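PDB 1LZL: heroin esterase from Rhodococcus sp., which probably hydrolyses acetyl esters, including those of heroin, as a member of the alpha/beta hydrolase fold family. Local coordinates for residues A[52-57]-A[145-150]; A[65-70]-A[134-139]; A[104-107]-A[112-115]; A[129-134]-A[170-175]; A[138-143]-A[152-157]. All blocks are in the same frame, centred on the assembly; numbering follows the deposited sequence. Where two conformers were deposited one is given.

Contact 1. Residues A[52-57]-A[145-150]; sequences RELSAP and EELGID
CG of Leu54 stands anti to its own carbonyl carbon (chi1 -52°), and CG of Leu147 does the same (chi1 -69°), a pair of settings that sends the two forks toward each other, tip to tip. CD1 of Leu54 lies 3.9 Å from both CD1 and CD2 of Leu147, while CD2 of Leu54 reaches CD2 of Leu147 at 4.0 Å. Branched apolar ends suit this buried meeting, where no hydrogen bond crosses. Leu54 belongs to strand 49-56, the outermost strand on its side of the mixed sheet of the alpha/beta hydrolase fold, and Leu147 ends the short helix 144-147. Gly148 then closes that helix in a Schellman motif, its phi of 79° costing a glycine little, with Gly148 N bonded to Glu145 O at 3.1 Å. Arg52, two residues before Leu54 and therefore on the same face of the strand, runs extended from CG to NE; a long chain with a charged end suits this exposed place. Its NH2 comes obliquely to Leu147 CD2 at 3.6 Å, and CD2 of Leu54 covers one face of the guanidinium near the rim. Arg52 NH1 stays 6.5 Å from Glu146 OE2, which allows at most a distant electrostatic attraction.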
# COMPACT_ATOMS: atom_id res chain seq x y z
N ARG A 52 11.32 -16.68 1.97
CA ARG A 52 10.67 -17.97 2.14
C ARG A 52 9.18 -17.68 2.34
O ARG A 52 8.83 -16.56 2.67
CB ARG A 52 11.22 -18.82 3.27
CG ARG A 52 10.88 -18.35 4.68
CD ARG A 52 11.48 -19.28 5.73
NE ARG A 52 11.64 -18.55 6.99
CZ ARG A 52 10.99 -18.77 8.11
NH1 ARG A 52 10.08 -19.76 8.16
NH2 ARG A 52 11.21 -18.04 9.21
N GLU A 53 8.38 -18.71 2.14
CA GLU A 53 6.95 -18.50 2.27
C GLU A 53 6.44 -18.89 3.64
O GLU A 53 6.74 -19.98 4.11
CB GLU A 53 6.25 -19.32 1.20
CG GLU A 53 4.73 -19.10 1.12
CD GLU A 53 4.24 -19.88 -0.10
OE1 GLU A 53 4.62 -19.45 -1.22
OE2 GLU A 53 3.54 -20.89 0.05
N LEU A 54 5.68 -17.98 4.24
CA LEU A 54 4.99 -18.28 5.49
C LEU A 54 3.51 -18.47 5.16
O LEU A 54 2.99 -17.97 4.16
CB LEU A 54 5.09 -17.14 6.52
CG LEU A 54 6.50 -16.63 6.82
CD1 LEU A 54 6.55 -15.48 7.83
CD2 LEU A 54 7.34 -17.81 7.29
N SER A 55 2.82 -19.17 6.06
CA SER A 55 1.40 -19.39 5.95
C SER A 55 0.68 -18.93 7.20
O SER A 55 0.75 -19.60 8.23
CB SER A 55 1.27 -20.90 5.74
OG SER A 55 -0.03 -21.29 5.45
N ALA A 56 -0.04 -17.82 7.15
CA ALA A 56 -0.82 -17.27 8.26
C ALA A 56 -2.23 -17.82 8.22
O ALA A 56 -2.96 -17.77 7.21
CB ALA A 56 -0.84 -15.75 8.17
N PRO A 57 -2.78 -18.38 9.30
CA PRO A 57 -4.19 -18.78 9.29
C PRO A 57 -5.11 -17.60 9.00
O PRO A 57 -4.94 -16.50 9.54
CB PRO A 57 -4.37 -19.33 10.72
CG PRO A 57 -2.98 -19.73 11.16
CD PRO A 57 -2.06 -18.73 10.55
N GLU A 145 8.93 -14.36 17.90
CA GLU A 145 10.19 -14.92 18.38
C GLU A 145 10.73 -15.97 17.42
O GLU A 145 11.90 -15.96 17.04
CB GLU A 145 9.98 -15.47 19.80
CG GLU A 145 11.26 -15.39 20.62
CD GLU A 145 11.22 -16.11 21.94
OE1 GLU A 145 10.29 -15.89 22.74
OE2 GLU A 145 12.16 -16.91 22.20
N GLU A 146 9.84 -16.88 17.04
CA GLU A 146 10.22 -17.96 16.14
C GLU A 146 10.70 -17.35 14.83
O GLU A 146 11.58 -17.88 14.15
CB GLU A 146 9.04 -18.91 15.95
CG GLU A 146 8.41 -19.14 14.62
CD GLU A 146 7.07 -19.85 14.64
OE1 GLU A 146 6.64 -20.33 15.71
OE2 GLU A 146 6.43 -19.91 13.56
N LEU A 147 10.12 -16.24 14.42
CA LEU A 147 10.46 -15.64 13.14
C LEU A 147 11.62 -14.68 13.22
O LEU A 147 12.09 -14.15 12.21
CB LEU A 147 9.24 -14.89 12.59
CG LEU A 147 8.04 -15.72 12.14
CD1 LEU A 147 6.97 -14.77 11.64
CD2 LEU A 147 8.37 -16.70 11.04
N GLY A 148 12.14 -14.41 14.41
CA GLY A 148 13.32 -13.56 14.53
C GLY A 148 12.94 -12.08 14.40
O GLY A 148 13.77 -11.25 14.00
N ILE A 149 11.70 -11.82 14.78
CA ILE A 149 11.10 -10.48 14.73
C ILE A 149 10.96 -9.85 16.11
O ILE A 149 10.55 -10.48 17.10
CB ILE A 149 9.70 -10.56 14.08
CG1 ILE A 149 9.80 -10.90 12.59
CG2 ILE A 149 8.92 -9.29 14.34
CD1 ILE A 149 8.45 -11.21 11.97
N ASP A 150 11.25 -8.55 16.18
CA ASP A 150 11.00 -7.77 17.39
C ASP A 150 9.55 -7.30 17.40
O ASP A 150 9.16 -6.42 16.63
CB ASP A 150 11.97 -6.58 17.48
CG ASP A 150 11.75 -5.74 18.71
OD1 ASP A 150 10.79 -5.92 19.49
OD2 ASP A 150 12.62 -4.84 18.94

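Contact 2. Residues A[65-70]-A[134-139]; sequences VKIRFV and YAALLY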
# COMPACT_ATOMS: atom_id res chain seq x y z
N VAL A 65 -3.32 -17.43 4.46
CA VAL A 65 -2.79 -16.27 3.76
C VAL A 65 -1.30 -16.46 3.61
O VAL A 65 -0.57 -16.49 4.61
CB VAL A 65 -3.14 -14.99 4.55
CG1 VAL A 65 -2.58 -13.75 3.88
CG2 VAL A 65 -4.66 -14.90 4.69
N LYS A 66 -0.86 -16.57 2.34
CA LYS A 66 0.60 -16.70 2.21
C LYS A 66 1.30 -15.33 2.34
O LYS A 66 0.76 -14.30 2.01
CB LYS A 66 1.01 -17.29 0.87
CG LYS A 66 0.30 -18.62 0.61
CD LYS A 66 0.64 -19.69 1.65
CE LYS A 66 0.07 -21.05 1.26
NZ LYS A 66 0.18 -22.03 2.39
N ILE A 67 2.52 -15.39 2.86
CA ILE A 67 3.38 -14.25 3.09
C ILE A 67 4.74 -14.52 2.44
O ILE A 67 5.37 -15.55 2.71
CB ILE A 67 3.57 -14.00 4.60
CG1 ILE A 67 2.22 -13.69 5.26
CG2 ILE A 67 4.60 -12.91 4.85
CD1 ILE A 67 2.35 -13.70 6.79
N ARG A 68 5.19 -13.61 1.60
CA ARG A 68 6.55 -13.67 1.08
C ARG A 68 7.43 -12.96 2.10
O ARG A 68 7.40 -11.72 2.23
CB ARG A 68 6.65 -13.01 -0.29
CG ARG A 68 5.76 -13.66 -1.33
CD ARG A 68 5.81 -13.01 -2.68
NE ARG A 68 7.03 -13.09 -3.48
CZ ARG A 68 7.42 -14.17 -4.14
NH1 ARG A 68 6.71 -15.29 -4.07
NH2 ARG A 68 8.52 -14.07 -4.85
N PHE A 69 8.20 -13.74 2.83
CA PHE A 69 8.93 -13.26 4.01
C PHE A 69 10.40 -13.14 3.66
O PHE A 69 11.13 -14.14 3.43
CB PHE A 69 8.68 -14.24 5.16
CG PHE A 69 9.27 -13.80 6.48
CD1 PHE A 69 8.89 -12.60 7.04
CD2 PHE A 69 10.18 -14.59 7.19
CE1 PHE A 69 9.36 -12.16 8.28
CE2 PHE A 69 10.70 -14.17 8.40
CZ PHE A 69 10.30 -12.94 8.93
N VAL A 70 10.85 -11.91 3.55
CA VAL A 70 12.16 -11.48 3.12
C VAL A 70 13.00 -11.14 4.33
O VAL A 70 12.62 -10.30 5.17
CB VAL A 70 12.09 -10.29 2.15
CG1 VAL A 70 13.47 -9.98 1.55
CG2 VAL A 70 11.08 -10.56 1.02
N TYR A 134 -5.01 -8.41 8.21
CA TYR A 134 -4.97 -8.43 9.70
C TYR A 134 -4.58 -9.83 10.19
O TYR A 134 -3.85 -9.93 11.17
CB TYR A 134 -6.30 -7.94 10.25
CG TYR A 134 -6.36 -7.84 11.75
CD1 TYR A 134 -5.51 -6.96 12.40
CD2 TYR A 134 -7.24 -8.61 12.48
CE1 TYR A 134 -5.53 -6.85 13.77
CE2 TYR A 134 -7.27 -8.49 13.88
CZ TYR A 134 -6.42 -7.61 14.49
OH TYR A 134 -6.39 -7.47 15.88
N ALA A 135 -5.04 -10.84 9.46
CA ALA A 135 -4.63 -12.20 9.84
C ALA A 135 -3.12 -12.36 9.76
O ALA A 135 -2.52 -13.01 10.64
CB ALA A 135 -5.34 -13.20 8.94
N ALA A 136 -2.50 -11.78 8.74
CA ALA A 136 -1.05 -11.86 8.58
C ALA A 136 -0.39 -11.10 9.72
O ALA A 136 0.61 -11.50 10.30
CB ALA A 136 -0.64 -11.26 7.21
N LEU A 137 -0.93 -9.93 10.13
CA LEU A 137 -0.39 -9.15 11.24
C LEU A 137 -0.47 -9.93 12.55
O LEU A 137 0.52 -9.99 13.29
CB LEU A 137 -1.15 -7.81 11.32
CG LEU A 137 -0.68 -6.90 12.48
CD1 LEU A 137 0.78 -6.47 12.29
CD2 LEU A 137 -1.57 -5.67 12.65
N LEU A 138 -1.64 -10.52 12.81
CA LEU A 138 -1.81 -11.36 14.02
C LEU A 138 -0.77 -12.47 14.05
O LEU A 138 -0.20 -12.77 15.10
CB LEU A 138 -3.22 -11.95 14.00
CG LEU A 138 -4.36 -11.00 14.41
CD1 LEU A 138 -5.72 -11.64 14.17
CD2 LEU A 138 -4.24 -10.66 15.90
N TYR A 139 -0.59 -13.11 12.89
CA TYR A 139 0.37 -14.22 12.82
C TYR A 139 1.78 -13.74 13.06
O TYR A 139 2.50 -14.37 13.86
CB TYR A 139 0.24 -14.86 11.43
CG TYR A 139 1.36 -15.85 11.18
CD1 TYR A 139 1.29 -17.13 11.74
CD2 TYR A 139 2.46 -15.51 10.39
CE1 TYR A 139 2.34 -18.01 11.48
CE2 TYR A 139 3.51 -16.37 10.14
CZ TYR A 139 3.40 -17.63 10.70
OH TYR A 139 4.43 -18.53 10.49
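Strand 65-70 carries Ile67 on the face turned to helix 134-139, and the regular helical bonds Leu138 N to Tyr134 O (2.8 Å) and Tyr139 N to Ala135 O (3.0 Å) place Ala136 and Tyr139 one turn apart on the side that meets it. No hydrogen bond passes between the two segments; the strand backbone pairs instead within the sheet, Ile67 with Leu54 and Arg68 with Asn115, and side chains alone make the contact. With CG1 of Ile67 anti to the carbonyl carbon (chi1 -62°), the long branch stretches toward the helix, and CD1 at its end does all the close touching. This methyl lies 3.9 Å from Ala136 CB and 4.0 Å from Tyr139 CD2, the tyrosine ring being met obliquely. A single methyl at Ala136 lets the helix come close to the sheet, whereas beta-branched isoleucine suits an extended strand. Val65, likewise turned toward the helix, adds looser cover. Ile67 also packs on Ala114 of the neighbouring strand 112-116. Helix 128-142 rests across several strands, Ala136 touching Val116 and Tyr139 reaching Leu54 and Ala56 of the outermost strand 49-56, while Leu137, pointing away from strand 65-70, touches Ala173 of helix 161-176.

Contact 3. Residues A[104-107]-A[112-115]; sequences EVAR and AVAN
Val113 reaches from strand 112-116 into the side of helix 99-109, touching Val105 and Ala106. Its CB points toward the helix and carries two methyls with different tasks. CG1 is anti to the backbone N (chi1 -180°) and makes no close approach to segment 104-107. CG2, placed beside the backbone N, is the working tip. It meets CG1 of Val105 at 3.5 Å, which is tight for two methyls, and also comes within 3.9 Å of Val105 CB. The two valine side chains cross at about a right angle, so that this tip lodges against the CB-CG1 side of Val105 and does not run along it. The same Val113 CG2 faces the next residue of the helix, 4.1 Å from Ala106 N and a loose 4.5 Å from Ala106 CB. Alanine suits that position because a single methyl leaves the helix backbone accessible to the valine. Valine suits the strand, where branching at CB agrees with extended backbone angles. Helix and strand run close where the chain passes from one to the other, the CA atoms of Ala106 and Ala112 being 5.6 Å apart. All three touching residues are buried, and no hydrogen bond crosses. Val113 also packs on Cys102, and Val105 on Leu309 of helix 299-315, which flanks this helix. Such apolar packing of a connecting helix on the strand that follows it is characteristic of a beta-alpha-beta crossover, here strand 79-85, helix 99-109 and strand 112-116, the two strands lying side by side and parallel in the alpha/beta hydrolase sheet.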
# COMPACT_ATOMS: atom_id res chain seq x y z
N GLU A 104 14.64 -4.35 -1.22
CA GLU A 104 15.37 -3.11 -0.87
C GLU A 104 15.38 -2.83 0.62
O GLU A 104 16.39 -2.48 1.25
CB GLU A 104 14.77 -1.92 -1.67
CG GLU A 104 15.64 -0.67 -1.49
CD GLU A 104 15.21 0.57 -2.25
OE1 GLU A 104 13.99 0.64 -2.56
OE2 GLU A 104 16.05 1.48 -2.54
N VAL A 105 14.19 -2.96 1.22
CA VAL A 105 14.07 -2.68 2.67
C VAL A 105 14.93 -3.69 3.46
O VAL A 105 15.65 -3.30 4.38
CB VAL A 105 12.59 -2.76 3.06
CG1 VAL A 105 12.42 -2.85 4.56
CG2 VAL A 105 11.85 -1.56 2.44
N ALA A 106 14.83 -4.97 3.09
CA ALA A 106 15.57 -5.98 3.86
C ALA A 106 17.07 -5.76 3.69
O ALA A 106 17.86 -5.78 4.63
CB ALA A 106 15.22 -7.38 3.42
N ARG A 107 17.53 -5.51 2.47
CA ARG A 107 18.96 -5.34 2.23
C ARG A 107 19.48 -4.04 2.82
O ARG A 107 20.53 -4.01 3.47
CB ARG A 107 19.20 -5.42 0.70
CG ARG A 107 20.67 -5.24 0.34
CD ARG A 107 20.89 -4.99 -1.15
NE ARG A 107 20.62 -6.22 -1.90
CZ ARG A 107 19.76 -6.19 -2.92
NH1 ARG A 107 19.15 -5.04 -3.23
NH2 ARG A 107 19.54 -7.32 -3.57
N ALA A 112 13.25 -7.42 8.51
CA ALA A 112 12.41 -8.41 7.85
C ALA A 112 11.23 -7.73 7.18
O ALA A 112 10.79 -6.65 7.58
CB ALA A 112 11.91 -9.42 8.87
N VAL A 113 10.74 -8.36 6.10
CA VAL A 113 9.58 -7.83 5.41
C VAL A 113 8.61 -8.97 5.17
O VAL A 113 8.95 -10.01 4.60
CB VAL A 113 9.97 -7.17 4.08
CG1 VAL A 113 8.69 -6.64 3.43
CG2 VAL A 113 11.01 -6.06 4.26
N ALA A 114 7.38 -8.78 5.65
CA ALA A 114 6.31 -9.78 5.48
C ALA A 114 5.38 -9.23 4.40
O ALA A 114 4.54 -8.36 4.71
CB ALA A 114 5.60 -10.00 6.81
N ASN A 115 5.56 -9.67 3.17
CA ASN A 115 4.80 -9.18 2.02
C ASN A 115 3.56 -10.04 1.79
O ASN A 115 3.66 -11.23 1.48
CB ASN A 115 5.79 -9.24 0.87
CG ASN A 115 5.27 -8.76 -0.45
OD1 ASN A 115 4.19 -8.18 -0.50
ND2 ASN A 115 6.00 -9.02 -1.53

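Contact 4. Residues A[129-134]-A[170-175]; sequences PVNDCY and VLKARD
A partly buried helix-helix contact, built on a lysine chain laid over a tyrosine face, joins 128-142 and 161-176, two helices that pack against the central sheet of the hydrolase fold; Tyr134 meets Lys172 and Ala173. The axes of segments 129-134 and 170-175 come within 10.4 Å, their directions 60° apart, a separation wide enough to lodge an aromatic ring. The aliphatic part of Lys172 crosses that ring at about a right angle: its CG sits over the middle of one face, 3.9 Å from the centroid and 3° off the normal, a CH-pi contact. CD follows, 3.8 Å from Tyr134 CD2, before the lysine chain bends at chi3 (-81°). Lysine fits the partly exposed position because its methylenes can cover a ring while the ammonium goes elsewhere, in this case to a cation-pi contact with Tyr237. Small Ala173 lets the ring reach the helix backbone, Tyr134 CE1 lying 3.8 Å from Ala173 CA. Tyr134 OH shares a water with Ala173 O, each 2.8 Å from it; the water donates to the carbonyl. A leucine in place of Tyr134 would probably open a gap beneath the lysine methylenes and leave the bridging water without its hydroxyl partner. Dispersion and CH-pi attraction thus carry this junction, whereas hydroxyl and carbonyl are linked by water at the ring edge, with no direct hydrogen bond between the two segments.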
# COMPACT_ATOMS: atom_id res chain seq x y z
N PRO A 129 -10.28 -9.02 2.01
CA PRO A 129 -8.88 -8.59 1.82
C PRO A 129 -8.29 -7.94 3.06
O PRO A 129 -7.11 -8.20 3.36
CB PRO A 129 -8.97 -7.60 0.63
CG PRO A 129 -10.14 -8.16 -0.15
CD PRO A 129 -11.16 -8.46 0.98
N VAL A 130 -9.05 -7.06 3.75
CA VAL A 130 -8.42 -6.47 4.93
C VAL A 130 -8.30 -7.55 6.01
O VAL A 130 -7.33 -7.55 6.77
CB VAL A 130 -9.20 -5.23 5.44
CG1 VAL A 130 -10.45 -5.61 6.17
CG2 VAL A 130 -8.28 -4.36 6.30
N ASN A 131 -9.25 -8.51 6.06
CA ASN A 131 -9.13 -9.60 7.04
C ASN A 131 -7.86 -10.41 6.77
O ASN A 131 -7.19 -10.84 7.74
CB ASN A 131 -10.38 -10.50 7.05
CG ASN A 131 -11.57 -9.79 7.73
OD1 ASN A 131 -11.36 -8.76 8.40
ND2 ASN A 131 -12.76 -10.36 7.57
N ASP A 132 -7.48 -10.62 5.52
CA ASP A 132 -6.25 -11.36 5.23
C ASP A 132 -5.03 -10.60 5.74
O ASP A 132 -4.07 -11.18 6.26
CB ASP A 132 -6.08 -11.58 3.72
CG ASP A 132 -7.15 -12.52 3.17
OD1 ASP A 132 -7.79 -13.27 3.95
OD2 ASP A 132 -7.30 -12.52 1.91
N CYS A 133 -5.07 -9.26 5.59
CA CYS A 133 -3.90 -8.47 6.05
C CYS A 133 -3.82 -8.50 7.58
O CYS A 133 -2.73 -8.58 8.15
CB CYS A 133 -4.06 -7.04 5.52
SG CYS A 133 -3.89 -6.94 3.70
N TYR A 134 -5.01 -8.41 8.21
CA TYR A 134 -4.97 -8.43 9.70
C TYR A 134 -4.58 -9.83 10.19
O TYR A 134 -3.85 -9.93 11.17
CB TYR A 134 -6.30 -7.94 10.25
CG TYR A 134 -6.36 -7.84 11.75
CD1 TYR A 134 -5.51 -6.96 12.40
CD2 TYR A 134 -7.24 -8.61 12.48
CE1 TYR A 134 -5.53 -6.85 13.77
CE2 TYR A 134 -7.27 -8.49 13.88
CZ TYR A 134 -6.42 -7.61 14.49
OH TYR A 134 -6.39 -7.47 15.88
N VAL A 170 -4.36 -1.01 10.22
CA VAL A 170 -3.84 -0.27 11.38
C VAL A 170 -4.99 0.25 12.24
O VAL A 170 -4.87 0.15 13.48
CB VAL A 170 -2.90 0.85 10.90
CG1 VAL A 170 -2.59 1.84 12.04
CG2 VAL A 170 -1.61 0.24 10.34
N LEU A 171 -6.09 0.70 11.68
CA LEU A 171 -7.29 1.04 12.44
C LEU A 171 -7.77 -0.19 13.20
O LEU A 171 -8.06 -0.09 14.41
CB LEU A 171 -8.42 1.59 11.57
CG LEU A 171 -8.19 3.05 11.18
CD1 LEU A 171 -9.00 3.37 9.93
CD2 LEU A 171 -8.55 3.95 12.36
N LYS A 172 -7.87 -1.33 12.51
CA LYS A 172 -8.36 -2.56 13.13
C LYS A 172 -7.45 -2.99 14.26
O LYS A 172 -7.93 -3.40 15.35
CB LYS A 172 -8.49 -3.66 12.05
CG LYS A 172 -9.10 -4.93 12.65
CD LYS A 172 -9.63 -5.81 11.51
CE LYS A 172 -11.00 -5.26 11.08
NZ LYS A 172 -12.15 -6.06 11.63
N ALA A 173 -6.14 -2.89 14.10
CA ALA A 173 -5.15 -3.28 15.12
C ALA A 173 -5.32 -2.42 16.37
O ALA A 173 -5.34 -2.95 17.50
CB ALA A 173 -3.73 -3.23 14.57
N ARG A 174 -5.49 -1.11 16.14
CA ARG A 174 -5.71 -0.25 17.31
C ARG A 174 -6.98 -0.61 18.03
O ARG A 174 -6.99 -0.76 19.26
CB ARG A 174 -5.75 1.22 16.83
CG ARG A 174 -6.01 2.16 17.99
CD ARG A 174 -6.55 3.49 17.56
NE ARG A 174 -7.85 3.37 16.93
CZ ARG A 174 -8.49 4.38 16.30
NH1 ARG A 174 -7.96 5.60 16.19
NH2 ARG A 174 -9.68 4.11 15.76
N ASP A 175 -8.06 -0.72 17.24
CA ASP A 175 -9.37 -0.97 17.85
C ASP A 175 -9.45 -2.29 18.60
O ASP A 175 -10.14 -2.37 19.63
CB ASP A 175 -10.44 -0.91 16.77
CG ASP A 175 -10.70 0.48 16.23
OD1 ASP A 175 -10.15 1.47 16.78
OD2 ASP A 175 -11.45 0.61 15.24
O HOH W 1 -4.99 -5.68 17.50

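Contact 5. Residues A[138-143]-A[152-157]; sequences LYIHAH and SRIAVG
His143 N donates to Tyr139 O at 2.9 Å, closing the final turn of the helix whose residues Ile140 and His141 pack on Ile154. His143 is the first residue to leave helical angles, and its ring swings back over Tyr139, whose CE1 lies 3.4 Å above the imidazole plane toward the rim; His143 ND1 is held by Glu146 OE1. Across the contact itself the chief partner of Ile154 is His141. The histidine CG is anti to the backbone N (chi1 179°), which brings the ring out beside the strand, and Ile154 CD1 meets it at the edge, near the ring plane, 3.8 Å from His141 CD2. The same methyl is 4.1 Å from His141 CB, and the two side chains cross at about a right angle. Histidine suits this partly exposed border, offering a carbon edge to the core, and its ring also touches Val179 and Pro180. Ile154, beta-branched and buried, suits a strand. Its CG2 faces Ile140 CD1 at a loose 4.5 Å, a distance that is tentative because Ile140 was modelled in two conformers. Such apolar cover by helix 128-142 on strand 153-159 belongs to a beta-alpha-beta crossover from strand 112-116, with strand 79-85 lying between the two strands; strand 153-159 leads into what is probably the nucleophile elbow of the alpha/beta hydrolase fold.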
# COMPACT_ATOMS: atom_id res chain seq x y z
N LEU A 138 -1.64 -10.52 12.81
CA LEU A 138 -1.81 -11.36 14.02
C LEU A 138 -0.77 -12.47 14.05
O LEU A 138 -0.20 -12.77 15.10
CB LEU A 138 -3.22 -11.95 14.00
CG LEU A 138 -4.36 -11.00 14.41
CD1 LEU A 138 -5.72 -11.64 14.17
CD2 LEU A 138 -4.24 -10.66 15.90
N TYR A 139 -0.59 -13.11 12.89
CA TYR A 139 0.37 -14.22 12.82
C TYR A 139 1.78 -13.74 13.06
O TYR A 139 2.50 -14.37 13.86
CB TYR A 139 0.24 -14.86 11.43
CG TYR A 139 1.36 -15.85 11.18
CD1 TYR A 139 1.29 -17.13 11.74
CD2 TYR A 139 2.46 -15.51 10.39
CE1 TYR A 139 2.34 -18.01 11.48
CE2 TYR A 139 3.51 -16.37 10.14
CZ TYR A 139 3.40 -17.63 10.70
OH TYR A 139 4.43 -18.53 10.49
N ILE A 140 2.24 -12.70 12.34
CA ILE A 140 3.66 -12.31 12.55
C ILE A 140 3.91 -11.86 13.98
O ILE A 140 5.01 -12.12 14.51
CB ILE A 140 4.20 -11.31 11.52
CG1 ILE A 140 3.49 -9.98 11.53
CG2 ILE A 140 4.21 -11.97 10.14
CD1 ILE A 140 4.09 -9.04 10.49
N HIS A 141 2.93 -11.24 14.62
CA HIS A 141 3.09 -10.75 15.99
C HIS A 141 3.15 -11.95 16.93
O HIS A 141 4.06 -11.99 17.77
CB HIS A 141 1.90 -9.84 16.35
CG HIS A 141 2.05 -9.36 17.76
ND1 HIS A 141 1.21 -9.84 18.72
CD2 HIS A 141 2.94 -8.52 18.36
CE1 HIS A 141 1.55 -9.28 19.89
NE2 HIS A 141 2.59 -8.49 19.70
N ALA A 142 2.25 -12.89 16.75
CA ALA A 142 2.18 -14.06 17.67
C ALA A 142 3.36 -14.98 17.48
O ALA A 142 3.77 -15.65 18.42
CB ALA A 142 0.90 -14.85 17.43
N HIS A 143 3.91 -15.08 16.29
CA HIS A 143 5.08 -15.94 16.06
C HIS A 143 6.37 -15.14 16.00
O HIS A 143 7.35 -15.61 15.42
CB HIS A 143 4.85 -16.74 14.76
CG HIS A 143 3.70 -17.71 14.89
ND1 HIS A 143 3.88 -19.05 15.14
CD2 HIS A 143 2.36 -17.54 14.83
CE1 HIS A 143 2.70 -19.68 15.22
NE2 HIS A 143 1.76 -18.77 15.03
N SER A 152 7.86 -5.44 19.18
CA SER A 152 7.69 -4.04 19.53
C SER A 152 8.05 -3.15 18.34
O SER A 152 7.90 -1.91 18.44
CB SER A 152 8.54 -3.66 20.74
OG SER A 152 9.90 -3.40 20.36
N ARG A 153 8.49 -3.69 17.21
CA ARG A 153 8.87 -2.82 16.08
C ARG A 153 8.31 -3.40 14.78
O ARG A 153 9.06 -3.80 13.90
CB ARG A 153 10.40 -2.68 16.04
CG ARG A 153 10.84 -1.78 17.21
CD ARG A 153 12.29 -1.37 17.12
NE ARG A 153 13.16 -2.54 17.29
CZ ARG A 153 14.40 -2.53 16.86
NH1 ARG A 153 14.88 -1.45 16.24
NH2 ARG A 153 15.18 -3.61 17.02
N ILE A 154 6.96 -3.44 14.76
CA ILE A 154 6.24 -3.85 13.56
C ILE A 154 5.73 -2.59 12.86
O ILE A 154 5.05 -1.78 13.50
CB ILE A 154 5.05 -4.76 13.90
CG1 ILE A 154 5.53 -6.02 14.66
CG2 ILE A 154 4.24 -5.11 12.65
CD1 ILE A 154 4.37 -6.77 15.29
N ALA A 155 6.07 -2.46 11.59
CA ALA A 155 5.47 -1.42 10.74
C ALA A 155 4.38 -2.05 9.86
O ALA A 155 4.57 -3.20 9.46
CB ALA A 155 6.49 -0.69 9.86
N VAL A 156 3.34 -1.34 9.51
CA VAL A 156 2.34 -1.80 8.53
C VAL A 156 2.36 -0.77 7.41
O VAL A 156 2.27 0.44 7.72
CB VAL A 156 0.96 -1.96 9.14
CG1 VAL A 156 -0.03 -2.38 8.04
CG2 VAL A 156 0.99 -3.01 10.25
N GLY A 157 2.46 -1.20 6.16
CA GLY A 157 2.52 -0.24 5.07
C GLY A 157 2.01 -0.80 3.78
O GLY A 157 1.85 -2.03 3.63

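How the contacts relate
From the N terminus, contact 1 opens on edge strand 49-56 and contact 2 on the adjoining strand 65-72; contact 2 also closes before contact 1 does and so lies wholly within it. Contact 3 opens and closes next, a short local loop inside both. Contact 4 then opens on helix 128-142; contact 2 closes further along the same helix, so the two cross and share Tyr134. Contact 5 starts where contact 2 ends, sharing Leu138 and Tyr139. Contact 1 closes at 145-150, crossing both 4 and 5, before contact 5 closes on strand 153-159 and, enclosing it, contact 4 on helix 161-176. Helix 128-142 serves contacts 2, 4 and 5, joining the N-terminal strands, the central sheet and the neighbouring helix.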